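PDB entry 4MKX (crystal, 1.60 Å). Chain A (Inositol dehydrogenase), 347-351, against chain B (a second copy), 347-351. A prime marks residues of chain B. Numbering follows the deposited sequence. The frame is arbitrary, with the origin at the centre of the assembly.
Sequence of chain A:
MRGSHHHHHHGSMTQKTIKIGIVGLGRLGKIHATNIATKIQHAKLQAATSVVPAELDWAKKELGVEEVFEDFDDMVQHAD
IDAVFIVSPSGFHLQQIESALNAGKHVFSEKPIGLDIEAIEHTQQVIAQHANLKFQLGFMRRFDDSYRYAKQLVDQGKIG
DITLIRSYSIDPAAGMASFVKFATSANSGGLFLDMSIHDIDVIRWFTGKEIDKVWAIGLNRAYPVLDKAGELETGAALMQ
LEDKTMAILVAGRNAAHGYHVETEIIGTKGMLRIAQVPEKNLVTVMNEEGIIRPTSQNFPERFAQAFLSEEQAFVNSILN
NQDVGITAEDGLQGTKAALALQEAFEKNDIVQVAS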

ATOM      1  N   LYS A 347     -31.604  23.462  -8.210  1.00 16.81           N
ATOM      2  CA  LYS A 347     -31.666  24.392  -9.334  1.00 19.43           C
ATOM      3  C   LYS A 347     -30.820  23.919 -10.505  1.00 19.22           C
ATOM      4  O   LYS A 347     -31.005  24.380 -11.633  1.00 21.64           O
ATOM      5  N   ASN A 348     -29.901  22.992 -10.232  1.00 16.34           N
ATOM      6  CA  ASN A 348     -28.835  22.634 -11.177  1.00 18.29           C
ATOM      7  C   ASN A 348     -28.144  23.885 -11.738  1.00 18.06           C
ATOM      8  O   ASN A 348     -28.071  24.082 -12.960  1.00 22.93           O
ATOM      9  N   ASP A 349     -27.642  24.724 -10.836  1.00 15.95           N
ATOM     10  CA  ASP A 349     -26.951  25.950 -11.204  1.00 17.04           C
ATOM     11  C   ASP A 349     -25.977  26.353 -10.105  1.00 12.86           C
ATOM     12  O   ASP A 349     -26.043  25.842  -8.981  1.00 15.54           O
ATOM     13  N   ILE A 350     -25.069  27.262 -10.429  1.00 14.77           N
ATOM     14  CA  ILE A 350     -24.108  27.771  -9.461  1.00 15.32           C
ATOM     15  C   ILE A 350     -24.829  28.653  -8.440  1.00 17.46           C
ATOM     16  O   ILE A 350     -25.638  29.509  -8.807  1.00 17.59           O
ATOM     17  N   VAL A 351     -24.561  28.419  -7.161  1.00 13.89           N
ATOM     18  CA  VAL A 351     -25.172  29.208  -6.091  1.00 14.73           C
ATOM     19  C   VAL A 351     -24.078  29.893  -5.276  1.00 17.79           C
ATOM     20  O   VAL A 351     -23.056  29.278  -4.972  1.00 17.61           O
TER
ATOM     21  N   LYS B 347     -15.740  32.021 -18.535  1.00 16.81           N
ATOM     22  CA  LYS B 347     -17.005  32.647 -18.161  1.00 19.43           C
ATOM     23  C   LYS B 347     -17.302  32.477 -16.681  1.00 19.22           C
ATOM     24  O   LYS B 347     -18.129  33.202 -16.124  1.00 21.64           O
ATOM     25  N   ASN B 348     -16.617  31.524 -16.047  1.00 16.34           N
ATOM     26  CA  ASN B 348     -16.977  31.054 -14.702  1.00 18.29           C
ATOM     27  C   ASN B 348     -18.478  30.753 -14.599  1.00 18.06           C
ATOM     28  O   ASN B 348     -19.181  31.294 -13.734  1.00 22.93           O
ATOM     29  N   ASP B 349     -18.959  29.890 -15.490  1.00 15.95           N
ATOM     30  CA  ASP B 349     -20.358  29.494 -15.522  1.00 17.04           C
ATOM     31  C   ASP B 349     -20.498  28.114 -16.150  1.00 12.86           C
ATOM     32  O   ASP B 349     -19.566  27.609 -16.784  1.00 15.54           O
ATOM     33  N   ILE B 350     -21.659  27.500 -15.969  1.00 14.77           N
ATOM     34  CA  ILE B 350     -21.944  26.198 -16.555  1.00 15.32           C
ATOM     35  C   ILE B 350     -22.098  26.342 -18.070  1.00 17.46           C
ATOM     36  O   ILE B 350     -22.789  27.244 -18.550  1.00 17.59           O
ATOM     37  N   VAL B 351     -21.426  25.475 -18.818  1.00 13.89           N
ATOM     38  CA  VAL B 351     -21.507  25.497 -20.279  1.00 14.73           C
ATOM     39  C   VAL B 351     -22.043  24.157 -20.778  1.00 17.79           C
ATOM     40  O   VAL B 351     -21.643  23.105 -20.279  1.00 17.61           O
TER

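Two carboxylates of like charge face each other across this small two-fold interface, with OD1 of Asp349 lying 4.3 Å from OD1 of Asp349′, and no hydrogen bond or salt bridge passes between the two stretches to offset them. The contact illustrates a general principle: where a symmetry axis runs through an interface, residues close to the axis meet their own copies, so an acidic side chain is brought near an identical acid, and an aliphatic side chain near an identical aliphatic one.

The apolar half of that pairing is supplied by isoleucine. Ile350 is the one residue in each stretch whose CA-to-CB bond points toward the partner, and it contributes the largest share of the 196 Å² buried here. With chi1 in m and chi2 in t, its side chain extends across the gap and ends in a methyl group that does most of the touching. CG1 of Ile350 approaches CD1 of Ile350′ to 4.2 Å, an ordinary van der Waals separation, and the symmetry repeats the contact in the other direction. The same CD1 of Ile350′ lies 4.0 Å from the backbone N of Ile350 and 4.0 Å from the backbone O of Asn348, so the methyl rests against main chain as well as side chain.

Its nearest neighbour in the opposing stretch is the acid: CD1 of Ile350′ sits 3.7 Å from OD1 of Asp349. The CA-to-CB bond of Asp349 points sideways, but with chi1 in t the end of the side chain comes nearer to the partner. OD1 of Asp349 also accepts a weak hydrogen bond from N of Ile350 in its own chain, at 2.8 Å with an N-H...acceptor angle of 139°. OD1 thus has a weak polar partner within its own chain, while across the interface it meets a methyl and its own symmetry mate.

The remaining side chains contribute little or nothing to the contact. Asn348, with positive phi, is the first residue to leave helical geometry after the preceding helix. Its CA-to-CB bond is sideways and its chi1 is t; although the end of the side chain comes nearer, its OD1 stops 4.9 Å from CD1 of Ile350′, and OD1 and ND2 are hydrogen-bonded elsewhere in the structure. Lys347 and Val351 are out of reach at the two ends. The stretches run in nearly opposite directions, 177° apart, and the CA of Asp349 lies 7.3 Å from the CA of Ile350′; the two-fold axis repeats this spacing between the CA atoms of Ile350 and Asp349′.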

ATOM      1  CB  LYS A 347     -31.175  25.777  -8.909  1.00 19.71           C
ATOM      2  CG  LYS A 347     -32.108  26.504  -7.943  1.00 28.20           C
ATOM      3  CD  LYS A 347     -31.591  27.904  -7.627  1.00 30.89           C
ATOM      4  CE  LYS A 347     -32.733  28.825  -7.231  1.00 37.69           C
ATOM      5  NZ  LYS A 347     -33.524  28.261  -6.096  1.00 38.58           N
ATOM      6  CB  ASN A 348     -29.344  21.708 -12.298  1.00 20.98           C
ATOM      7  CG  ASN A 348     -28.213  20.941 -12.990  1.00 22.78           C
ATOM      8  OD1 ASN A 348     -27.036  21.196 -12.745  1.00 21.59           O
ATOM      9  ND2 ASN A 348     -28.571  20.012 -13.869  1.00 25.70           N
ATOM     10  CB  ASP A 349     -27.980  27.066 -11.443  1.00 20.39           C
ATOM     11  CG  ASP A 349     -27.410  28.244 -12.220  1.00 23.09           C
ATOM     12  OD1 ASP A 349     -26.322  28.114 -12.818  1.00 23.15           O
ATOM     13  OD2 ASP A 349     -28.068  29.308 -12.246  1.00 33.46           O
ATOM     14  CB  ILE A 350     -22.989  28.557 -10.168  1.00 13.86           C
ATOM     15  CG1 ILE A 350     -22.146  27.615 -11.038  1.00 14.96           C
ATOM     16  CG2 ILE A 350     -22.086  29.235  -9.169  1.00 18.80           C
ATOM     17  CD1 ILE A 350     -21.357  28.345 -12.097  1.00 16.75           C
ATOM     18  CB  VAL A 351     -26.032  28.314  -5.199  1.00 14.41           C
ATOM     19  CG1 VAL A 351     -26.513  29.072  -3.963  1.00 17.07           C
ATOM     20  CG2 VAL A 351     -27.210  27.789  -5.983  1.00 16.61           C
TER
ATOM     21  CB  LYS B 347     -18.158  32.039 -18.961  1.00 19.71           C
ATOM     22  CG  LYS B 347     -18.146  32.390 -20.446  1.00 28.20           C
ATOM     23  CD  LYS B 347     -19.365  31.813 -21.159  1.00 30.89           C
ATOM     24  CE  LYS B 347     -19.707  32.632 -22.394  1.00 37.69           C
ATOM     25  NZ  LYS B 347     -18.536  32.750 -23.314  1.00 38.58           N
ATOM     26  CB  ASN B 348     -16.509  32.029 -13.605  1.00 20.98           C
ATOM     27  CG  ASN B 348     -16.423  31.370 -12.226  1.00 22.78           C
ATOM     28  OD1 ASN B 348     -16.845  30.229 -12.045  1.00 21.59           O
ATOM     29  ND2 ASN B 348     -15.891  32.095 -11.249  1.00 25.70           N
ATOM     30  CB  ASP B 349     -21.166  30.530 -16.320  1.00 20.39           C
ATOM     31  CG  ASP B 349     -22.664  30.439 -16.067  1.00 23.09           C
ATOM     32  OD1 ASP B 349     -23.081  29.783 -15.091  1.00 23.15           O
ATOM     33  OD2 ASP B 349     -23.432  31.046 -16.847  1.00 33.46           O
ATOM     34  CB  ILE B 350     -23.212  25.588 -15.932  1.00 13.86           C
ATOM     35  CG1 ILE B 350     -22.974  25.263 -14.452  1.00 14.96           C
ATOM     36  CG2 ILE B 350     -23.616  24.324 -16.649  1.00 18.80           C
ATOM     37  CD1 ILE B 350     -24.257  25.111 -13.671  1.00 16.75           C
ATOM     38  CB  VAL B 351     -20.133  25.789 -20.880  1.00 14.41           C
ATOM     39  CG1 VAL B 351     -20.150  25.615 -22.398  1.00 17.07           C
ATOM     40  CG2 VAL B 351     -19.702  27.189 -20.519  1.00 16.61           C
TER